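Long-range contact in rhodopsin (PDB 6KFQ), which is a retinal-binding membrane protein of a thermophilic bacterium that pumps protons, its chromophore held covalently within a bundle of transmembrane helices: residues 11-16 and 207-212. Residues are numbered along the deposited sequence; the frame is centred on the assembly and turned at random.
Sequences VGMLLG and LAKVGF. With RET (retinal), chain R; MPG ([(Z)-octadec-9-enyl] (2R)-2,3-bis(oxidanyl)propanoate), chain K.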
ATOM      1  N   VAL A  11      10.892 -11.015  -6.320  1.00 29.90           N
ATOM      2  CA  VAL A  11      10.613 -11.431  -7.690  1.00 30.46           C
ATOM      3  C   VAL A  11       9.185 -11.063  -8.083  1.00 29.89           C
ATOM      4  O   VAL A  11       8.938 -10.573  -9.191  1.00 33.22           O
ATOM      5  CB  VAL A  11      10.897 -12.938  -7.848  1.00 31.69           C
ATOM      6  CG1 VAL A  11      10.491 -13.415  -9.236  1.00 32.20           C
ATOM      7  CG2 VAL A  11      12.375 -13.209  -7.605  1.00 32.79           C
ATOM      8  N   GLY A  12       8.231 -11.252  -7.176  1.00 30.41           N
ATOM      9  CA  GLY A  12       6.859 -10.872  -7.478  1.00 28.42           C
ATOM     10  C   GLY A  12       6.716  -9.394  -7.801  1.00 30.15           C
ATOM     11  O   GLY A  12       6.039  -9.017  -8.762  1.00 32.56           O
ATOM     12  N   MET A  13       7.333  -8.538  -6.986  1.00 30.29           N
ATOM     13  CA  MET A  13       7.263  -7.101  -7.243  1.00 29.04           C
ATOM     14  C   MET A  13       8.046  -6.737  -8.494  1.00 30.73           C
ATOM     15  O   MET A  13       7.637  -5.857  -9.261  1.00 36.03           O
ATOM     16  CB  MET A  13       7.802  -6.320  -6.049  1.00 28.28           C
ATOM     17  CG  MET A  13       7.009  -6.502  -4.771  1.00 26.78           C
ATOM     18  SD  MET A  13       5.340  -5.857  -4.966  1.00 29.25           S
ATOM     19  CE  MET A  13       4.725  -6.090  -3.297  1.00 28.68           C
ATOM     20  N   LEU A  14       9.182  -7.400  -8.710  1.00 32.39           N
ATOM     21  CA  LEU A  14       9.966  -7.143  -9.909  1.00 33.01           C
ATOM     22  C   LEU A  14       9.166  -7.489 -11.153  1.00 34.03           C
ATOM     23  O   LEU A  14       9.065  -6.682 -12.082  1.00 37.18           O
ATOM     24  CB  LEU A  14      11.274  -7.941  -9.860  1.00 33.44           C
ATOM     25  CG  LEU A  14      12.134  -7.824 -11.115  1.00 40.18           C
ATOM     26  CD1 LEU A  14      12.378  -6.362 -11.441  1.00 43.89           C
ATOM     27  CD2 LEU A  14      13.449  -8.562 -10.914  1.00 42.06           C
ATOM     28  N   LEU A  15       8.580  -8.688 -11.185  1.00 37.87           N
ATOM     29  CA  LEU A  15       7.801  -9.091 -12.351  1.00 39.91           C
ATOM     30  C   LEU A  15       6.610  -8.171 -12.560  1.00 40.59           C
ATOM     31  O   LEU A  15       6.275  -7.817 -13.697  1.00 39.96           O
ATOM     32  CB  LEU A  15       7.331 -10.534 -12.202  1.00 39.94           C
ATOM     33  CG  LEU A  15       8.393 -11.633 -12.257  1.00 39.05           C
ATOM     34  CD1 LEU A  15       7.717 -12.982 -12.126  1.00 42.06           C
ATOM     35  CD2 LEU A  15       9.186 -11.554 -13.562  1.00 38.85           C
ATOM     36  N   GLY A  16       5.949  -7.781 -11.474  1.00 33.34           N
ATOM     37  CA  GLY A  16       4.870  -6.815 -11.599  1.00 33.53           C
ATOM     38  C   GLY A  16       5.340  -5.491 -12.168  1.00 36.05           C
ATOM     39  O   GLY A  16       4.681  -4.910 -13.036  1.00 38.59           O
ATOM     40  N   LEU A 207      -0.721  -8.877  -3.221  1.00 23.74           N
ATOM     41  CA  LEU A 207      -2.113  -8.628  -3.581  1.00 21.35           C
ATOM     42  C   LEU A 207      -2.411  -7.133  -3.618  1.00 24.32           C
ATOM     43  O   LEU A 207      -3.030  -6.632  -4.565  1.00 27.03           O
ATOM     44  CB  LEU A 207      -3.037  -9.336  -2.591  1.00 21.13           C
ATOM     45  CG  LEU A 207      -2.950 -10.869  -2.575  1.00 23.82           C
ATOM     46  CD1 LEU A 207      -3.881 -11.416  -1.490  1.00 26.84           C
ATOM     47  CD2 LEU A 207      -3.302 -11.457  -3.958  1.00 31.19           C
ATOM     48  N   ALA A 208      -1.980  -6.404  -2.588  1.00 22.56           N
ATOM     49  CA  ALA A 208      -2.302  -4.985  -2.467  1.00 19.04           C
ATOM     50  C   ALA A 208      -1.570  -4.112  -3.477  1.00 22.26           C
ATOM     51  O   ALA A 208      -1.973  -2.952  -3.665  1.00 21.31           O
ATOM     52  CB  ALA A 208      -1.991  -4.507  -1.039  1.00 21.49           C
ATOM     53  N   LYS A 209      -0.532  -4.639  -4.144  1.00 24.40           N
ATOM     54  CA  LYS A 209       0.248  -3.874  -5.114  1.00 23.32           C
ATOM     55  C   LYS A 209       0.191  -4.489  -6.503  1.00 25.72           C
ATOM     56  O   LYS A 209      -0.208  -3.807  -7.452  1.00 24.96           O
ATOM     57  CB  LYS A 209       1.710  -3.737  -4.656  1.00 22.87           C
ATOM     58  CG  LYS A 209       1.890  -2.884  -3.380  1.00 21.40           C
ATOM     59  CD  LYS A 209       3.356  -2.684  -2.995  1.00 24.29           C
ATOM     60  CE  LYS A 209       3.490  -1.693  -1.833  1.00 30.10           C
ATOM     61  NZ  LYS A 209       3.238  -2.326  -0.509  1.00 28.46           N
ATOM     62  N   VAL A 210       0.590  -5.752  -6.658  1.00 25.41           N
ATOM     63  CA  VAL A 210       0.533  -6.372  -7.978  1.00 27.34           C
ATOM     64  C   VAL A 210      -0.897  -6.737  -8.339  1.00 28.27           C
ATOM     65  O   VAL A 210      -1.328  -6.521  -9.472  1.00 27.54           O
ATOM     66  CB  VAL A 210       1.461  -7.597  -8.037  1.00 26.84           C
ATOM     67  CG1 VAL A 210       1.306  -8.307  -9.399  1.00 32.40           C
ATOM     68  CG2 VAL A 210       2.900  -7.169  -7.832  1.00 25.51           C
ATOM     69  N   GLY A 211      -1.659  -7.288  -7.390  1.00 28.32           N
ATOM     70  CA  GLY A 211      -3.057  -7.573  -7.669  1.00 27.40           C
ATOM     71  C   GLY A 211      -3.842  -6.308  -7.960  1.00 29.49           C
ATOM     72  O   GLY A 211      -4.549  -6.214  -8.966  1.00 31.92           O
ATOM     73  N   PHE A 212      -3.731  -5.321  -7.065  1.00 22.95           N
ATOM     74  CA  PHE A 212      -4.282  -3.989  -7.298  1.00 25.72           C
ATOM     75  C   PHE A 212      -3.890  -3.460  -8.674  1.00 29.31           C
ATOM     76  O   PHE A 212      -4.753  -3.092  -9.481  1.00 29.66           O
ATOM     77  CB  PHE A 212      -3.794  -3.073  -6.161  1.00 25.52           C
ATOM     78  CG  PHE A 212      -4.311  -1.652  -6.194  1.00 23.12           C
ATOM     79  CD1 PHE A 212      -3.725  -0.708  -7.020  1.00 24.62           C
ATOM     80  CD2 PHE A 212      -5.299  -1.238  -5.304  1.00 21.55           C
ATOM     81  CE1 PHE A 212      -4.164   0.610  -7.016  1.00 26.04           C
ATOM     82  CE2 PHE A 212      -5.731   0.091  -5.279  1.00 22.14           C
ATOM     83  CZ  PHE A 212      -5.171   1.004  -6.139  1.00 24.75           C
TER
HETATM   84  C1  RET R 317       0.659  -0.824  10.902  1.00 23.15           C
HETATM   85  C2  RET R 317       0.889  -0.970  12.413  1.00 24.51           C
HETATM   86  C3  RET R 317       0.187   0.062  13.270  1.00 25.96           C
HETATM   87  C4  RET R 317      -1.304   0.080  12.998  1.00 25.04           C
HETATM   88  C5  RET R 317      -1.664  -0.027  11.532  1.00 26.76           C
HETATM   89  C6  RET R 317      -0.770  -0.343  10.578  1.00 23.58           C
HETATM   90  C7  RET R 317      -1.203  -0.429   9.190  1.00 24.66           C
HETATM   91  C8  RET R 317      -0.485  -0.599   8.046  1.00 24.79           C
HETATM   92  C9  RET R 317      -0.946  -0.691   6.680  1.00 21.35           C
HETATM   93  C10 RET R 317      -0.068  -1.054   5.727  1.00 19.98           C
HETATM   94  C11 RET R 317      -0.306  -1.202   4.321  1.00 20.84           C
HETATM   95  C12 RET R 317       0.684  -1.536   3.499  1.00 21.47           C
HETATM   96  C13 RET R 317       0.609  -1.704   2.066  1.00 20.90           C
HETATM   97  C14 RET R 317       1.754  -1.932   1.380  1.00 20.73           C
HETATM   98  C15 RET R 317       1.910  -2.091  -0.038  1.00 21.73           C
HETATM   99  C16 RET R 317       1.700   0.171  10.372  1.00 19.94           C
HETATM  100  C17 RET R 317       0.956  -2.217  10.315  1.00 21.62           C
HETATM  101  C18 RET R 317      -3.066   0.440  11.251  1.00 25.32           C
HETATM  102  C19 RET R 317      -2.391  -0.404   6.386  1.00 19.24           C
HETATM  103  C20 RET R 317      -0.736  -1.579   1.408  1.00 17.52           C
HETATM  104  C15 MPG K 310      -5.861  -9.634  -8.717  1.00 55.82           C
HETATM  105  C16 MPG K 310      -6.491 -10.419  -7.594  1.00 54.18           C
HETATM  106  C17 MPG K 310      -6.466  -9.739  -6.254  1.00 51.73           C
HETATM  107  C18 MPG K 310      -7.063 -10.579  -5.150  1.00 52.08           C
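M13 reaches from helix 2-23 to K209 and V210 of helix 194-218, and no hydrogen bond links the two segments. Their axes come within 9.9 Å and their chain directions diverge by 29°, a shallow, roughly parallel pairing of the first and last transmembrane helices of a microbial rhodopsin.

Van der Waals contacts carry the join. The M13 chain bends at chi2 (-64°) and then runs extended, which brings its tip to the lysine: CE of M13 lies 3.7 Å from CD of K209, against the aliphatic part of that side chain. One atom back, SD of M13 passes 4.0 Å from CG2 of V210. The same methyl, CG2 of V210, sits 3.8 Å from the carbonyl O of G12, which accepts the helical hydrogen bond from the N of G16. It also faces the bare CA of G16 at 4.3 Å. G12 and G16, one turn apart and without side chains, let CG2 of V210 settle against the backbone of helix 2-23, and the CA atoms of G16 and V210 come within 5.7 Å of each other.

The covalent contact is with the chromophore. NZ of K209 is bonded to C15 of retinal at 1.4 Å, the Schiff-base linkage of this family. Because CE of M13 rests on CD of K209, M13 touches the tether of the chromophore and not its polyene. K209 lies in a wider, pi-type turn, closed by the 2.9 Å bond from the N of F212 to the O of L207.

Around this buried site, A45 of helix 32-53 touches both M13 and K209, while D74 and T78 of helix 70-90 also meet K209; L174 and Y178 of helix 158-184 pack on A208.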